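Translation initiation factor eIF2B, subunit delta (Archaeoglobus fulgidus, PDB 1T5O) probably catalyses the isomerisation of 5-methylthioribose 1-phosphate to 5-methylthioribulose 1-phosphate, a step linked to methionine biosynthesis. Local coordinates at residues 58-63 against 115-119; 68-74 against 108-114; 17-21 against 196-200; 51-55 against 96-101; 135-140 against 321-326. Residue numbers count along the deposited sequence, not the author numbering.

Interaction 1 (58-63 against 115-119); sequences IALAAR and KELAL
Two helices of the all-helical bundle in the N-terminal half meet here through small side chains. Segment 58-63 continues helix 47-61 into its C-terminal end and segment 115-119 is helical throughout; the CA atoms of A62 and K115 lie 5.8 Å apart, those of A59 and L119 4.7 Å. K115 comes first: its CG is 3.6 Å from A62 O, and its carbonyl faces the R63 guanidinium. The backbone of E116 passes close, N 3.8 Å from R63 NH2. A118 points toward the other helix, its CB 3.7 Å from A59 CA and 4.2 Å from I58 CG2. L119 (t, p) sets CA 3.6 Å from A59 CB, and its CB, 3.2 Å from R63 NH2, covers one guanidinium face while K115 CB covers the opposite one. W8 of strand 6-8 touches both R63 and L119. R63 (chi1 m, then t, t, chi4 64°) holds K115 O with NH1 at 2.7 Å and, weakly, NH2 at 2.8 Å, while NH1 also donates to A59 O at 3.3 Å.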
# COMPACT_ATOMS: atom_id res chain seq x y z
N ILE A 58 -28.10 -24.66 -3.33
CA ILE A 58 -29.43 -25.24 -3.50
C ILE A 58 -29.33 -26.75 -3.77
O ILE A 58 -30.13 -27.53 -3.26
CB ILE A 58 -30.20 -24.55 -4.68
CG1 ILE A 58 -30.37 -23.05 -4.39
CG2 ILE A 58 -31.54 -25.24 -4.94
CD1 ILE A 58 -31.01 -22.70 -3.02
N ALA A 59 -28.35 -27.16 -4.58
CA ALA A 59 -28.16 -28.58 -4.87
C ALA A 59 -27.76 -29.25 -3.56
O ALA A 59 -28.18 -30.38 -3.25
CB ALA A 59 -27.07 -28.77 -5.90
N LEU A 60 -26.96 -28.55 -2.77
CA LEU A 60 -26.52 -29.06 -1.49
C LEU A 60 -27.72 -29.16 -0.54
O LEU A 60 -27.97 -30.21 0.04
CB LEU A 60 -25.46 -28.12 -0.89
CG LEU A 60 -24.90 -28.46 0.50
CD1 LEU A 60 -24.42 -29.92 0.54
CD2 LEU A 60 -23.77 -27.51 0.85
N ALA A 61 -28.45 -28.08 -0.38
CA ALA A 61 -29.61 -28.08 0.51
C ALA A 61 -30.60 -29.20 0.20
O ALA A 61 -31.26 -29.73 1.11
CB ALA A 61 -30.31 -26.74 0.44
N ALA A 62 -30.71 -29.56 -1.08
CA ALA A 62 -31.63 -30.61 -1.50
C ALA A 62 -31.08 -32.01 -1.29
O ALA A 62 -31.81 -32.99 -1.45
CB ALA A 62 -32.00 -30.42 -2.98
N ARG A 63 -29.81 -32.10 -0.94
CA ARG A 63 -29.17 -33.39 -0.72
C ARG A 63 -28.76 -33.55 0.75
O ARG A 63 -28.55 -34.67 1.22
CB ARG A 63 -27.93 -33.53 -1.62
CG ARG A 63 -28.25 -33.66 -3.11
CD ARG A 63 -27.00 -33.58 -3.97
NE ARG A 63 -27.24 -34.02 -5.34
CZ ARG A 63 -28.06 -33.41 -6.20
NH1 ARG A 63 -28.72 -32.32 -5.84
NH2 ARG A 63 -28.23 -33.92 -7.42
N LYS A 115 -33.72 -33.07 -6.95
CA LYS A 115 -32.31 -33.18 -6.62
C LYS A 115 -31.42 -33.03 -7.86
O LYS A 115 -30.46 -32.25 -7.86
CB LYS A 115 -32.04 -34.52 -5.94
CG LYS A 115 -32.56 -34.61 -4.52
CD LYS A 115 -32.52 -36.02 -4.01
CE LYS A 115 -31.11 -36.56 -3.99
NZ LYS A 115 -31.10 -38.07 -3.88
N GLU A 116 -31.74 -33.78 -8.91
CA GLU A 116 -30.99 -33.72 -10.16
C GLU A 116 -31.08 -32.36 -10.83
O GLU A 116 -30.08 -31.82 -11.30
CB GLU A 116 -31.47 -34.81 -11.14
CG GLU A 116 -31.28 -34.47 -12.65
CD GLU A 116 -29.81 -34.31 -13.10
OE1 GLU A 116 -28.97 -33.78 -12.31
OE2 GLU A 116 -29.48 -34.70 -14.25
N LEU A 117 -32.29 -31.80 -10.90
CA LEU A 117 -32.46 -30.50 -11.54
C LEU A 117 -31.68 -29.40 -10.83
O LEU A 117 -31.15 -28.49 -11.49
CB LEU A 117 -33.93 -30.12 -11.62
CG LEU A 117 -34.77 -30.93 -12.60
CD1 LEU A 117 -36.18 -30.38 -12.65
CD2 LEU A 117 -34.10 -30.89 -13.97
N ALA A 118 -31.62 -29.46 -9.50
CA ALA A 118 -30.90 -28.45 -8.74
C ALA A 118 -29.43 -28.52 -9.14
O ALA A 118 -28.87 -27.52 -9.59
CB ALA A 118 -31.04 -28.69 -7.23
N LEU A 119 -28.84 -29.70 -9.00
CA LEU A 119 -27.44 -29.92 -9.34
C LEU A 119 -27.11 -29.60 -10.79
O LEU A 119 -26.06 -29.02 -11.09
CB LEU A 119 -27.03 -31.38 -9.05
CG LEU A 119 -25.58 -31.76 -9.39
CD1 LEU A 119 -24.59 -30.73 -8.80
CD2 LEU A 119 -25.26 -33.16 -8.87

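Interaction 2 (68-74 against 108-114); sequences ADVDELK and GESVEEV
Helices 70-85 and 111-141 set their first turns side by side: V70 and V111, the first helical residue of each, have CA atoms 4.9 Å apart. Both starts are capped. S110 OG (chi1 p) accepts from E113 N at 3.2 Å, and D69 OD1, less surely placed, accepts from E72 N at 2.8 Å; E113 OE1 also takes E109 N at 2.7 Å. V70 (t) is a bump, its CG2 pressed against the backbone where the second helix begins, 3.1 Å from V111 N and 3.3 Å from S110 C. V111 (t) answers with CG2, 3.5 Å from V70 CG2 and 3.7 Å from A68 O. One turn on, L73 (t, p) drops CD2 between V111 and V114, 3.8 Å from V111 CG1 and 3.5 Å from V114 CG1, while F67 touches both L73 and V111. K74 (m, t, t, m) passes V114 CG2, 3.2 Å from NZ, and gives NZ to G108 O at 2.6 Å; L106 O is a second acceptor. At G108 a CB would collide with V114 N. Capped helix starts joined by a valine-leucine seam close the distal tip of the N-terminal helical bundle, away from the predicted substrate site.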
# COMPACT_ATOMS: atom_id res chain seq x y z
N ALA A 68 -38.51 -38.15 1.87
CA ALA A 68 -39.46 -39.12 1.34
C ALA A 68 -40.50 -38.38 0.49
O ALA A 68 -40.94 -38.89 -0.55
CB ALA A 68 -40.13 -39.88 2.48
N ASP A 69 -40.87 -37.18 0.93
CA ASP A 69 -41.86 -36.35 0.23
C ASP A 69 -41.29 -35.08 -0.41
O ASP A 69 -40.59 -34.30 0.22
CB ASP A 69 -43.00 -35.97 1.17
CG ASP A 69 -43.88 -34.89 0.58
OD1 ASP A 69 -43.49 -33.70 0.63
OD2 ASP A 69 -44.96 -35.23 0.04
N VAL A 70 -41.66 -34.88 -1.68
CA VAL A 70 -41.20 -33.75 -2.47
C VAL A 70 -41.55 -32.36 -1.94
O VAL A 70 -40.67 -31.51 -1.79
CB VAL A 70 -41.74 -33.86 -3.92
CG1 VAL A 70 -41.14 -32.78 -4.79
CG2 VAL A 70 -41.43 -35.24 -4.48
N ASP A 71 -42.82 -32.12 -1.64
CA ASP A 71 -43.23 -30.81 -1.15
C ASP A 71 -42.48 -30.37 0.10
O ASP A 71 -42.34 -29.17 0.35
CB ASP A 71 -44.73 -30.79 -0.90
CG ASP A 71 -45.51 -31.01 -2.17
OD1 ASP A 71 -45.03 -30.55 -3.24
OD2 ASP A 71 -46.60 -31.62 -2.12
N GLU A 72 -42.01 -31.33 0.88
CA GLU A 72 -41.26 -31.02 2.08
C GLU A 72 -39.88 -30.56 1.62
O GLU A 72 -39.31 -29.60 2.14
CB GLU A 72 -41.14 -32.27 2.96
CG GLU A 72 -42.48 -32.97 3.20
CD GLU A 72 -42.45 -33.92 4.38
OE1 GLU A 72 -41.63 -34.87 4.37
OE2 GLU A 72 -43.26 -33.73 5.31
N LEU A 73 -39.36 -31.27 0.62
CA LEU A 73 -38.07 -30.94 0.03
C LEU A 73 -38.12 -29.51 -0.48
O LEU A 73 -37.29 -28.68 -0.09
CB LEU A 73 -37.75 -31.90 -1.12
CG LEU A 73 -36.51 -31.55 -1.95
CD1 LEU A 73 -35.30 -31.41 -1.04
CD2 LEU A 73 -36.28 -32.62 -3.01
N LYS A 74 -39.09 -29.23 -1.35
CA LYS A 74 -39.26 -27.89 -1.92
C LYS A 74 -39.35 -26.78 -0.85
O LYS A 74 -38.69 -25.74 -0.97
CB LYS A 74 -40.52 -27.84 -2.78
CG LYS A 74 -40.55 -28.81 -3.95
CD LYS A 74 -41.72 -28.47 -4.89
CE LYS A 74 -41.81 -29.45 -6.05
NZ LYS A 74 -40.55 -29.52 -6.82
N GLY A 108 -39.09 -29.81 -10.52
CA GLY A 108 -39.15 -31.25 -10.40
C GLY A 108 -40.46 -31.68 -9.74
O GLY A 108 -41.04 -30.94 -8.95
N GLU A 109 -40.92 -32.89 -10.07
CA GLU A 109 -42.16 -33.42 -9.52
C GLU A 109 -41.94 -34.60 -8.58
O GLU A 109 -42.89 -35.16 -8.05
CB GLU A 109 -43.11 -33.81 -10.66
CG GLU A 109 -44.22 -32.80 -10.92
CD GLU A 109 -45.36 -32.93 -9.92
OE1 GLU A 109 -46.34 -32.14 -10.01
OE2 GLU A 109 -45.29 -33.82 -9.04
N SER A 110 -40.69 -34.98 -8.38
CA SER A 110 -40.34 -36.08 -7.49
C SER A 110 -39.07 -35.67 -6.76
O SER A 110 -38.39 -34.74 -7.18
CB SER A 110 -40.08 -37.37 -8.27
OG SER A 110 -38.89 -37.27 -9.02
N VAL A 111 -38.76 -36.37 -5.68
CA VAL A 111 -37.57 -36.05 -4.90
C VAL A 111 -36.29 -36.14 -5.75
O VAL A 111 -35.46 -35.24 -5.69
CB VAL A 111 -37.48 -36.96 -3.66
CG1 VAL A 111 -36.46 -36.42 -2.67
CG2 VAL A 111 -38.85 -37.06 -3.02
N GLU A 112 -36.15 -37.20 -6.56
CA GLU A 112 -34.97 -37.35 -7.42
C GLU A 112 -34.88 -36.20 -8.43
O GLU A 112 -33.84 -35.57 -8.57
CB GLU A 112 -34.98 -38.67 -8.19
CG GLU A 112 -34.24 -39.82 -7.52
CD GLU A 112 -33.79 -40.90 -8.51
OE1 GLU A 112 -32.75 -40.71 -9.18
OE2 GLU A 112 -34.49 -41.93 -8.64
N GLU A 113 -35.98 -35.96 -9.14
CA GLU A 113 -36.02 -34.88 -10.12
C GLU A 113 -35.52 -33.56 -9.52
O GLU A 113 -34.64 -32.91 -10.09
CB GLU A 113 -37.45 -34.70 -10.62
CG GLU A 113 -37.75 -35.46 -11.90
CD GLU A 113 -39.22 -35.82 -12.02
OE1 GLU A 113 -40.07 -34.98 -11.63
OE2 GLU A 113 -39.53 -36.93 -12.50
N VAL A 114 -36.09 -33.17 -8.39
CA VAL A 114 -35.71 -31.93 -7.73
C VAL A 114 -34.23 -31.92 -7.38
O VAL A 114 -33.57 -30.89 -7.52
CB VAL A 114 -36.53 -31.69 -6.45
CG1 VAL A 114 -36.01 -30.47 -5.70
CG2 VAL A 114 -37.99 -31.47 -6.83

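Interaction 3 (17-21 against 196-200); sequences QTKLP and RLTCW
A loop with a 3-10 turn at 17-19 lies against helix 193-204, which has a wider pi-type turn at 196-198. Q17 (m, t) rests OE1 3.5 Å from L197 CD1, hydrogen-bonded to R45, a predicted substrate-binding residue; its backbone O weakly accepts from NH1 of R196 (m, t, m, chi4 121°) at 3.4 Å and closes the 3-10 turn by accepting from L20 N at 3.0 Å. L20 points toward the helix: CD2 is 3.9 Å from L197 CD2, and CD1 makes a CH-pi contact over the face of the W200 indole (t, chi2 83°), 3.9 Å from the five-membered ring centroid and 11° off its normal. L20 O takes a second, weak bond from R196 NH1 at 2.8 Å. A cis peptide then leads to P21, whose CA is 5.2 Å from that of R196; P21 CB lies 3.5 Å from R196 O and 4.1 Å from W200 CD1. One water accepts from W200 NE1 at 2.9 Å and donates weakly to P21 O at 3.4 Å. The loop, between strands 12-15 and 26-29, covers one side of helix 193-204, while C199 turns to strand 208-212; C199 packs on P299 and P21 on A298 of the second subunit.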
# COMPACT_ATOMS: atom_id res chain seq x y z
N GLN A 17 -9.47 -20.53 0.11
CA GLN A 17 -8.59 -19.39 -0.13
C GLN A 17 -7.98 -18.76 1.12
O GLN A 17 -6.91 -18.18 1.05
CB GLN A 17 -9.32 -18.34 -0.98
CG GLN A 17 -9.42 -18.76 -2.45
CD GLN A 17 -10.18 -17.77 -3.31
OE1 GLN A 17 -9.85 -16.59 -3.35
NE2 GLN A 17 -11.21 -18.25 -4.00
N THR A 18 -8.63 -18.90 2.26
CA THR A 18 -8.08 -18.35 3.49
C THR A 18 -6.75 -19.04 3.85
O THR A 18 -5.99 -18.53 4.66
CB THR A 18 -9.05 -18.51 4.68
OG1 THR A 18 -9.03 -19.87 5.12
CG2 THR A 18 -10.47 -18.14 4.25
N LYS A 19 -6.49 -20.19 3.24
CA LYS A 19 -5.27 -20.96 3.50
C LYS A 19 -4.11 -20.56 2.61
O LYS A 19 -2.94 -20.90 2.87
CB LYS A 19 -5.55 -22.45 3.29
CG LYS A 19 -5.38 -23.30 4.53
CD LYS A 19 -6.44 -22.96 5.56
CE LYS A 19 -6.24 -23.79 6.82
NZ LYS A 19 -7.36 -24.75 7.05
N LEU A 20 -4.43 -19.86 1.53
CA LEU A 20 -3.42 -19.39 0.59
C LEU A 20 -2.66 -18.23 1.21
O LEU A 20 -3.21 -17.52 2.05
CB LEU A 20 -4.11 -18.90 -0.70
CG LEU A 20 -4.24 -19.80 -1.94
CD1 LEU A 20 -3.87 -21.23 -1.65
CD2 LEU A 20 -5.66 -19.66 -2.50
N PRO A 21 -1.40 -18.01 0.80
CA PRO A 21 -0.65 -18.76 -0.21
C PRO A 21 0.15 -19.97 0.31
O PRO A 21 0.70 -20.75 -0.47
CB PRO A 21 0.27 -17.69 -0.81
CG PRO A 21 0.58 -16.82 0.37
CD PRO A 21 -0.78 -16.69 1.04
N ARG A 196 -1.27 -12.53 -1.88
CA ARG A 196 -1.80 -13.79 -1.40
C ARG A 196 -2.41 -14.70 -2.47
O ARG A 196 -2.12 -15.89 -2.53
CB ARG A 196 -2.88 -13.54 -0.34
CG ARG A 196 -2.36 -12.92 0.93
CD ARG A 196 -3.21 -13.36 2.11
NE ARG A 196 -4.59 -13.24 1.75
CZ ARG A 196 -5.48 -14.22 1.75
NH1 ARG A 196 -5.16 -15.47 2.11
NH2 ARG A 196 -6.68 -13.96 1.30
N LEU A 197 -3.22 -14.12 -3.34
CA LEU A 197 -3.94 -14.88 -4.34
C LEU A 197 -3.39 -14.82 -5.77
O LEU A 197 -3.14 -15.85 -6.38
CB LEU A 197 -5.41 -14.45 -4.31
CG LEU A 197 -6.02 -14.41 -2.88
CD1 LEU A 197 -7.50 -13.98 -2.90
CD2 LEU A 197 -5.92 -15.80 -2.23
N THR A 198 -3.18 -13.61 -6.29
CA THR A 198 -2.69 -13.50 -7.65
C THR A 198 -1.32 -14.12 -7.85
O THR A 198 -1.10 -14.84 -8.83
CB THR A 198 -2.67 -12.03 -8.09
OG1 THR A 198 -4.03 -11.59 -8.19
CG2 THR A 198 -1.97 -11.85 -9.41
N CYS A 199 -0.39 -13.85 -6.93
CA CYS A 199 0.93 -14.43 -7.09
C CYS A 199 0.87 -15.97 -7.00
O CYS A 199 1.61 -16.67 -7.69
CB CYS A 199 1.91 -13.85 -6.05
SG CYS A 199 2.40 -12.11 -6.35
N TRP A 200 -0.01 -16.47 -6.14
CA TRP A 200 -0.17 -17.91 -5.99
C TRP A 200 -0.67 -18.58 -7.26
O TRP A 200 -0.02 -19.49 -7.81
CB TRP A 200 -1.13 -18.22 -4.84
CG TRP A 200 -1.20 -19.71 -4.55
CD1 TRP A 200 -0.32 -20.45 -3.77
CD2 TRP A 200 -2.09 -20.67 -5.17
NE1 TRP A 200 -0.62 -21.79 -3.88
CE2 TRP A 200 -1.69 -21.95 -4.73
CE3 TRP A 200 -3.17 -20.56 -6.05
CZ2 TRP A 200 -2.35 -23.13 -5.14
CZ3 TRP A 200 -3.83 -21.73 -6.46
CH2 TRP A 200 -3.41 -23.00 -6.00
O HOH W 1 0.55 -23.73 -2.02

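Interaction 4 (51-55 against 96-101); sequences EAAGA and VGIERA
Helical segments 51-55 and 96-101 run in broadly the same direction, 35° between their axes (signed crossing angle -35°), the axes approaching to 6.7 Å. The CA atoms of E51 and G97 are 4.4 Å apart, those of G54 and I98 4.5 Å, so backbone meets backbone. This closeness depends on the two glycines: a CB on G97 would collide with E51 O, and one on G54 with I98 N. The backbones meet in two CA-H...O contacts, G97 CA to E51 O at 3.3 Å and A55 CA to G97 O at 3.5 Å. Among the side chains, A101 points its CB toward A55, 3.6 Å from A55 CA and 3.9 Å from A55 CB. I98 (m, m) brings CD1 to 3.1 Å from G54 O. E51, extended (t, t), lays OE2 3.3 Å from V96 CG1 and reaches R100 NH2 only as a long salt bridge of 3.9 Å. A55 also packs on A122 and L125 of helix 111-141, and I98 on A81 and L84 of helix 70-85. Right-handed crossing of parallel helices, with G97 and A101 spaced as in a GxxxA motif, is the hallmark of glycine-mediated helix packing, here in the core of the N-terminal helical bundle.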
# COMPACT_ATOMS: atom_id res chain seq x y z
N GLU A 51 -21.71 -16.92 -7.46
CA GLU A 51 -22.92 -17.30 -8.17
C GLU A 51 -23.00 -18.82 -8.12
O GLU A 51 -24.04 -19.39 -7.84
CB GLU A 51 -22.90 -16.84 -9.63
CG GLU A 51 -24.24 -17.10 -10.32
CD GLU A 51 -24.16 -17.00 -11.82
OE1 GLU A 51 -23.04 -16.86 -12.33
OE2 GLU A 51 -25.20 -17.09 -12.49
N ALA A 52 -21.86 -19.45 -8.41
CA ALA A 52 -21.78 -20.90 -8.40
C ALA A 52 -22.03 -21.41 -6.97
O ALA A 52 -22.62 -22.47 -6.77
CB ALA A 52 -20.40 -21.36 -8.93
N ALA A 53 -21.58 -20.64 -5.97
CA ALA A 53 -21.80 -21.04 -4.58
C ALA A 53 -23.31 -21.03 -4.28
O ALA A 53 -23.83 -21.95 -3.65
CB ALA A 53 -21.08 -20.08 -3.63
N GLY A 54 -23.99 -19.98 -4.74
CA GLY A 54 -25.42 -19.89 -4.55
C GLY A 54 -26.16 -21.07 -5.15
O GLY A 54 -27.02 -21.66 -4.50
N ALA A 55 -25.83 -21.42 -6.40
CA ALA A 55 -26.47 -22.53 -7.10
C ALA A 55 -26.13 -23.89 -6.49
O ALA A 55 -27.01 -24.72 -6.31
CB ALA A 55 -26.09 -22.52 -8.58
N VAL A 96 -28.39 -14.35 -7.88
CA VAL A 96 -28.69 -14.96 -9.17
C VAL A 96 -28.53 -16.48 -9.11
O VAL A 96 -29.38 -17.23 -9.59
CB VAL A 96 -27.80 -14.35 -10.28
CG1 VAL A 96 -27.74 -15.27 -11.51
CG2 VAL A 96 -28.35 -13.00 -10.67
N GLY A 97 -27.42 -16.93 -8.51
CA GLY A 97 -27.16 -18.35 -8.39
C GLY A 97 -28.25 -19.05 -7.61
O GLY A 97 -28.76 -20.09 -8.03
N ILE A 98 -28.61 -18.48 -6.46
CA ILE A 98 -29.66 -19.02 -5.60
C ILE A 98 -30.99 -19.14 -6.34
O ILE A 98 -31.56 -20.23 -6.43
CB ILE A 98 -29.93 -18.10 -4.38
CG1 ILE A 98 -28.69 -18.01 -3.48
CG2 ILE A 98 -31.17 -18.58 -3.64
CD1 ILE A 98 -28.24 -19.33 -2.94
N GLU A 99 -31.47 -18.02 -6.89
CA GLU A 99 -32.75 -18.02 -7.58
C GLU A 99 -32.80 -18.88 -8.85
O GLU A 99 -33.84 -19.46 -9.16
CB GLU A 99 -33.23 -16.58 -7.85
CG GLU A 99 -33.09 -15.97 -9.28
CD GLU A 99 -33.99 -16.61 -10.37
OE1 GLU A 99 -35.21 -16.84 -10.17
OE2 GLU A 99 -33.46 -16.87 -11.47
N ARG A 100 -31.69 -18.98 -9.57
CA ARG A 100 -31.72 -19.80 -10.78
C ARG A 100 -31.75 -21.28 -10.49
O ARG A 100 -32.41 -22.05 -11.19
CB ARG A 100 -30.53 -19.46 -11.67
CG ARG A 100 -30.78 -18.22 -12.49
CD ARG A 100 -30.42 -18.49 -13.92
NE ARG A 100 -29.17 -17.84 -14.26
CZ ARG A 100 -28.58 -17.92 -15.44
NH1 ARG A 100 -29.11 -18.66 -16.41
NH2 ARG A 100 -27.46 -17.25 -15.64
N ALA A 101 -31.05 -21.68 -9.43
CA ALA A 101 -30.99 -23.07 -9.02
C ALA A 101 -32.32 -23.47 -8.39
O ALA A 101 -32.83 -24.56 -8.65
CB ALA A 101 -29.83 -23.27 -8.03

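Interaction 5 (135-140 against 321-326); sequences KMGEYG and ITEYGV
A glycine CA sits on an aromatic ring: G325 CA lies 3.5 Å from the centroid of Y139, 6° off the ring normal, a CH-pi contact. Segment 135-140 is helix, 321-326 two strands joined by a type I turn, T322 to G325. T322 N and G325 O pair at 3.0 Å, G325 N and T322 O at 3.2 Å; T322 OG1 takes Y324 N at 3.0 Å (an ST turn) and donates to G325 O at 2.9 Å. The turn packs directly on the helix, M136 CA standing 3.9 Å from E323 CA. I321 CG2 fits 3.5 Å from G140 CA, where a CB would clash, and 3.9 Å from M136 CG. Y139 (chi1 m) has CE1 3.3 Å from E323 O, at the ring edge. Extended K135 reaches E323 O through water: 3.1 Å from NZ, 2.9 Å to O. E323 OE1 is hydrogen-bonded to K267 N. This is a helix packed on a beta-hairpin, the antiparallel end of the otherwise parallel sheet of the Rossmann-like domain.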
# COMPACT_ATOMS: atom_id res chain seq x y z
N LYS A 135 -13.81 -17.26 -23.55
CA LYS A 135 -14.18 -16.47 -24.73
C LYS A 135 -13.64 -15.03 -24.55
O LYS A 135 -13.03 -14.46 -25.47
CB LYS A 135 -15.71 -16.46 -24.90
CG LYS A 135 -16.15 -15.73 -26.14
CD LYS A 135 -17.60 -16.03 -26.51
CE LYS A 135 -17.83 -15.84 -28.01
NZ LYS A 135 -19.28 -15.98 -28.34
N MET A 136 -13.87 -14.47 -23.36
CA MET A 136 -13.38 -13.12 -23.02
C MET A 136 -11.85 -13.10 -23.15
O MET A 136 -11.25 -12.15 -23.67
CB MET A 136 -13.75 -12.78 -21.57
CG MET A 136 -13.22 -11.46 -21.08
SD MET A 136 -13.50 -11.30 -19.28
CE MET A 136 -15.16 -11.37 -19.24
N GLY A 137 -11.23 -14.17 -22.67
CA GLY A 137 -9.79 -14.31 -22.75
C GLY A 137 -9.24 -14.27 -24.17
O GLY A 137 -8.22 -13.59 -24.42
N GLU A 138 -9.88 -15.00 -25.08
CA GLU A 138 -9.48 -15.05 -26.48
C GLU A 138 -9.58 -13.66 -27.11
O GLU A 138 -8.70 -13.27 -27.87
CB GLU A 138 -10.38 -16.02 -27.27
CG GLU A 138 -10.17 -17.47 -26.90
CD GLU A 138 -9.35 -18.24 -27.93
OE1 GLU A 138 -8.16 -17.90 -28.17
OE2 GLU A 138 -9.92 -19.21 -28.49
N TYR A 139 -10.65 -12.95 -26.81
CA TYR A 139 -10.82 -11.58 -27.32
C TYR A 139 -9.72 -10.70 -26.75
O TYR A 139 -9.10 -9.95 -27.48
CB TYR A 139 -12.17 -11.01 -26.92
CG TYR A 139 -13.31 -11.48 -27.74
CD1 TYR A 139 -14.44 -12.06 -27.14
CD2 TYR A 139 -13.33 -11.28 -29.13
CE1 TYR A 139 -15.56 -12.41 -27.90
CE2 TYR A 139 -14.45 -11.63 -29.89
CZ TYR A 139 -15.56 -12.19 -29.26
OH TYR A 139 -16.69 -12.53 -30.00
N GLY A 140 -9.47 -10.81 -25.45
CA GLY A 140 -8.45 -9.98 -24.83
C GLY A 140 -7.04 -10.32 -25.26
O GLY A 140 -6.20 -9.41 -25.37
N ILE A 321 -12.75 -5.40 -22.12
CA ILE A 321 -12.64 -6.73 -22.69
C ILE A 321 -13.77 -7.56 -22.11
O ILE A 321 -13.76 -7.85 -20.92
CB ILE A 321 -11.30 -7.40 -22.32
CG1 ILE A 321 -10.12 -6.54 -22.76
CG2 ILE A 321 -11.22 -8.77 -23.00
CD1 ILE A 321 -8.77 -7.02 -22.19
N THR A 322 -14.72 -7.96 -22.94
CA THR A 322 -15.89 -8.74 -22.48
C THR A 322 -16.02 -10.05 -23.27
O THR A 322 -15.25 -10.28 -24.21
CB THR A 322 -17.19 -7.90 -22.69
OG1 THR A 322 -17.59 -7.93 -24.07
CG2 THR A 322 -16.96 -6.44 -22.25
N GLU A 323 -16.98 -10.91 -22.92
CA GLU A 323 -17.16 -12.17 -23.65
C GLU A 323 -17.88 -11.91 -24.98
O GLU A 323 -18.06 -12.82 -25.80
CB GLU A 323 -17.94 -13.20 -22.82
CG GLU A 323 -19.46 -12.98 -22.72
CD GLU A 323 -19.84 -12.04 -21.59
OE1 GLU A 323 -19.16 -11.00 -21.41
OE2 GLU A 323 -20.83 -12.34 -20.89
N TYR A 324 -18.28 -10.67 -25.18
CA TYR A 324 -18.96 -10.25 -26.40
C TYR A 324 -17.97 -9.55 -27.32
O TYR A 324 -18.32 -9.18 -28.46
CB TYR A 324 -20.11 -9.29 -26.07
CG TYR A 324 -21.35 -9.97 -25.55
CD1 TYR A 324 -22.45 -10.17 -26.38
CD2 TYR A 324 -21.43 -10.42 -24.23
CE1 TYR A 324 -23.62 -10.79 -25.91
CE2 TYR A 324 -22.57 -11.04 -23.74
CZ TYR A 324 -23.67 -11.23 -24.59
OH TYR A 324 -24.82 -11.84 -24.12
N GLY A 325 -16.74 -9.38 -26.84
CA GLY A 325 -15.73 -8.73 -27.64
C GLY A 325 -15.07 -7.55 -26.94
O GLY A 325 -15.42 -7.20 -25.80
N VAL A 326 -14.10 -6.93 -27.62
CA VAL A 326 -13.40 -5.77 -27.06
C VAL A 326 -14.22 -4.52 -27.40
O VAL A 326 -14.62 -4.32 -28.54
CB VAL A 326 -11.96 -5.65 -27.63
CG1 VAL A 326 -11.26 -4.39 -27.09
CG2 VAL A 326 -11.14 -6.86 -27.21
O HOH W 2 -20.61 -14.21 -26.19

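In the fold
From the N terminus, 17-21 opens the long loop that interaction 3 closes at 196-200, tying the N-terminal strand region to helix 193-204. Interactions 1, 2 and 4 all fall within that loop. Helix 47-61 starts interaction 4 at 51-55, then interaction 1 at 58-63; interaction 4 closes first, at 96-101, and so crosses interaction 1 and also interaction 2, begun at 68-74. Interaction 2, ending at 108-114, is enclosed by interaction 1, ending at 115-119. These three bind the four helices of the bundle; I58 touches A101, and A62 touches L73. Helix 111-141 then carries on to 135-140, where interaction 5 opens, crossing interaction 3, and closes at 321-326, joining the bundle's long helix to the sheet edge.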